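Local coordinates for protein fusolin (PDB 4YN2) that forms the crystalline spindles of an insect poxvirus, which enhance virulence, probably through a chitin-directed domain related to lytic polysaccharide monooxygenases, at residues A[124-129]-A[235-240]. Numbering follows the deposited sequence.
Sequences DNHQVS and GPDDED. With EDO (1,2-ethanediol), chain E.
A type I beta turn, Asp124 to Gln127, in the loop between strands 118-121 and 129-138, presents a histidine to the acidic run 237-240 in the loop that follows strand 220-231. The turn closes with the Gln127 N to Asp124 O bond, and an Asx turn is laid over it: His126 N points almost straight at Asp124 OD1, reaching it from above the carboxylate plane. Gln127 braces the base, its OE1 accepting from Asp124 N (3.1 Å) and Ser123 N while its NE2 donates to Ser129 O.

From this scaffold the His126 ring, with CG anti to its own carbonyl carbon, reaches across to 235-240. Asp237 meets it tip to tip, its CG anti to the backbone N and its carboxylate turned 80° from the ring. The bond from His126 NE2 to Asp237 OD2, 2.9 Å, is weak and bent (119°). Glu239 crosses obliquely and brings OE2 over one ring face, the planes 60° apart; OE2 lies 2.7 Å from His126 NE2 but too poorly angled to be a hydrogen bond. Asp237 OD2 also accepts weakly from Glu239 N; the short Asp side chain lets its carboxylate fold back to that N-H while still facing the histidine. Asp238 OD2 comes within 3.5 Å of Asp124 OD1, a like-charge approach. With Asp237 and Glu239 against the imidazole and Asp238 and Asp124 close by, His126 would probably be pushed toward its protonated form; a positive charge there would partly offset the repulsion among the acids.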
ATOM      1  N   ASP A 124      20.355   8.981   1.234  1.00 24.73           N
ATOM      2  CA  ASP A 124      21.251   9.186   0.098  1.00 24.50           C
ATOM      3  C   ASP A 124      20.572   8.614  -1.167  1.00 26.51           C
ATOM      4  O   ASP A 124      19.952   7.555  -1.098  1.00 25.38           O
ATOM      5  CB  ASP A 124      22.611   8.519   0.409  1.00 26.57           C
ATOM      6  CG  ASP A 124      23.359   7.979  -0.782  1.00 37.68           C
ATOM      7  OD1 ASP A 124      23.699   8.776  -1.681  1.00 36.94           O
ATOM      8  OD2 ASP A 124      23.548   6.751  -0.849  1.00 48.70           O
ATOM      9  N   ASN A 125      20.685   9.314  -2.310  1.00 23.26           N
ATOM     10  CA  ASN A 125      20.051   8.879  -3.573  1.00 22.51           C
ATOM     11  C   ASN A 125      20.688   7.625  -4.199  1.00 24.89           C
ATOM     12  O   ASN A 125      20.050   7.015  -5.051  1.00 22.97           O
ATOM     13  CB  ASN A 125      20.036  10.005  -4.595  1.00 19.33           C
ATOM     14  CG  ASN A 125      19.045  11.086  -4.259  1.00 30.60           C
ATOM     15  OD1 ASN A 125      18.222  10.956  -3.344  1.00 27.49           O
ATOM     16  ND2 ASN A 125      19.013  12.133  -5.062  1.00 18.57           N
ATOM     17  N   HIS A 126      21.903   7.231  -3.787  1.00 23.05           N
ATOM     18  CA  HIS A 126      22.555   6.002  -4.273  1.00 23.83           C
ATOM     19  C   HIS A 126      22.166   4.751  -3.479  1.00 25.82           C
ATOM     20  O   HIS A 126      22.655   3.659  -3.785  1.00 23.55           O
ATOM     21  CB  HIS A 126      24.067   6.143  -4.238  1.00 26.10           C
ATOM     22  CG  HIS A 126      24.579   7.148  -5.208  1.00 30.73           C
ATOM     23  ND1 HIS A 126      25.225   8.286  -4.782  1.00 33.05           N
ATOM     24  CD2 HIS A 126      24.530   7.144  -6.561  1.00 32.91           C
ATOM     25  CE1 HIS A 126      25.575   8.932  -5.877  1.00 32.80           C
ATOM     26  NE2 HIS A 126      25.167   8.285  -6.977  1.00 33.01           N
ATOM     27  N   GLN A 127      21.305   4.890  -2.462  1.00 22.92           N
ATOM     28  CA  GLN A 127      20.843   3.736  -1.701  1.00 22.62           C
ATOM     29  C   GLN A 127      20.083   2.751  -2.582  1.00 25.67           C
ATOM     30  O   GLN A 127      19.072   3.119  -3.171  1.00 25.78           O
ATOM     31  CB  GLN A 127      19.923   4.176  -0.560  1.00 23.87           C
ATOM     32  CG  GLN A 127      20.657   4.755   0.615  1.00 30.25           C
ATOM     33  CD  GLN A 127      19.661   5.009   1.704  1.00 42.76           C
ATOM     34  OE1 GLN A 127      19.236   6.140   1.940  1.00 33.40           O
ATOM     35  NE2 GLN A 127      19.195   3.934   2.314  1.00 34.56           N
ATOM     36  N   VAL A 128      20.590   1.523  -2.694  1.00 22.40           N
ATOM     37  CA  VAL A 128      19.932   0.435  -3.430  1.00 22.49           C
ATOM     38  C   VAL A 128      18.723  -0.087  -2.621  1.00 24.03           C
ATOM     39  O   VAL A 128      17.694  -0.457  -3.202  1.00 21.88           O
ATOM     40  CB  VAL A 128      20.907  -0.722  -3.786  1.00 27.81           C
ATOM     41  CG1 VAL A 128      21.469  -1.433  -2.543  1.00 28.10           C
ATOM     42  CG2 VAL A 128      20.229  -1.732  -4.718  1.00 28.42           C
ATOM     43  N   SER A 129      18.871  -0.135  -1.294  1.00 20.85           N
ATOM     44  CA  SER A 129      17.839  -0.596  -0.373  1.00 21.28           C
ATOM     45  C   SER A 129      17.780   0.310   0.840  1.00 24.68           C
ATOM     46  O   SER A 129      18.780   0.946   1.186  1.00 25.48           O
ATOM     47  CB  SER A 129      18.120  -2.032   0.067  1.00 25.29           C
ATOM     48  OG  SER A 129      18.293  -2.877  -1.058  1.00 35.24           O
ATOM     49  N   GLY A 235      18.603  18.175  -6.100  1.00 20.18           N
ATOM     50  CA  GLY A 235      19.942  18.694  -6.356  1.00 19.49           C
ATOM     51  C   GLY A 235      20.814  17.730  -7.125  1.00 21.54           C
ATOM     52  O   GLY A 235      20.362  16.655  -7.526  1.00 20.07           O
ATOM     53  N   PRO A 236      22.066  18.116  -7.400  1.00 18.37           N
ATOM     54  CA  PRO A 236      22.938  17.232  -8.178  1.00 18.52           C
ATOM     55  C   PRO A 236      23.362  16.008  -7.390  1.00 24.44           C
ATOM     56  O   PRO A 236      23.509  16.054  -6.166  1.00 22.44           O
ATOM     57  CB  PRO A 236      24.136  18.120  -8.509  1.00 20.16           C
ATOM     58  CG  PRO A 236      24.190  19.087  -7.382  1.00 24.58           C
ATOM     59  CD  PRO A 236      22.757  19.370  -7.042  1.00 20.23           C
ATOM     60  N   ASP A 237      23.560  14.910  -8.108  1.00 23.16           N
ATOM     61  CA  ASP A 237      24.021  13.675  -7.508  1.00 23.88           C
ATOM     62  C   ASP A 237      25.395  13.897  -6.866  1.00 27.68           C
ATOM     63  O   ASP A 237      26.222  14.601  -7.442  1.00 27.04           O
ATOM     64  CB  ASP A 237      24.096  12.582  -8.570  1.00 26.30           C
ATOM     65  CG  ASP A 237      24.511  11.274  -7.976  1.00 43.76           C
ATOM     66  OD1 ASP A 237      23.805  10.791  -7.067  1.00 45.28           O
ATOM     67  OD2 ASP A 237      25.586  10.769  -8.356  1.00 52.91           O
ATOM     68  N   ASP A 238      25.635  13.289  -5.695  1.00 25.42           N
ATOM     69  CA  ASP A 238      26.885  13.437  -4.929  1.00 25.78           C
ATOM     70  C   ASP A 238      28.151  13.134  -5.745  1.00 28.48           C
ATOM     71  O   ASP A 238      29.150  13.830  -5.568  1.00 28.35           O
ATOM     72  CB  ASP A 238      26.873  12.532  -3.682  1.00 28.70           C
ATOM     73  CG  ASP A 238      25.802  12.892  -2.670  1.00 45.14           C
ATOM     74  OD1 ASP A 238      25.668  14.094  -2.347  1.00 46.52           O
ATOM     75  OD2 ASP A 238      25.106  11.970  -2.189  1.00 53.51           O
ATOM     76  N   GLU A 239      28.105  12.149  -6.662  1.00 23.94           N
ATOM     77  CA  GLU A 239      29.269  11.801  -7.484  1.00 23.91           C
ATOM     78  C   GLU A 239      29.589  12.852  -8.556  1.00 27.37           C
ATOM     79  O   GLU A 239      30.684  12.801  -9.108  1.00 27.18           O
ATOM     80  CB  GLU A 239      29.077  10.443  -8.163  1.00 25.54           C
ATOM     81  CG  GLU A 239      29.055   9.297  -7.174  1.00 36.89           C
ATOM     82  CD  GLU A 239      28.807   7.948  -7.807  1.00 60.53           C
ATOM     83  OE1 GLU A 239      29.719   7.437  -8.495  1.00 49.19           O
ATOM     84  OE2 GLU A 239      27.676   7.432  -7.674  1.00 63.60           O
ATOM     85  N   ASP A 240      28.656  13.792  -8.849  1.00 23.43           N
ATOM     86  CA  ASP A 240      28.848  14.858  -9.838  1.00 22.32           C
ATOM     87  C   ASP A 240      29.097  16.221  -9.156  1.00 26.99           C
ATOM     88  O   ASP A 240      28.848  17.255  -9.768  1.00 25.78           O
ATOM     89  CB  ASP A 240      27.614  14.936 -10.757  1.00 23.17           C
ATOM     90  CG  ASP A 240      27.331  13.653 -11.515  1.00 26.75           C
ATOM     91  OD1 ASP A 240      28.298  13.035 -12.022  1.00 25.00           O
ATOM     92  OD2 ASP A 240      26.138  13.299 -11.656  1.00 28.73           O
TER
HETATM   93  C1  EDO E 406      28.330  21.026  -9.340  1.00 31.10           C
HETATM   94  O1  EDO E 406      29.425  20.130  -9.445  1.00 28.14           O
HETATM   95  C2  EDO E 406      28.321  21.740  -7.973  1.00 34.09           C
HETATM   96  O2  EDO E 406      29.614  22.235  -7.667  1.00 35.46           O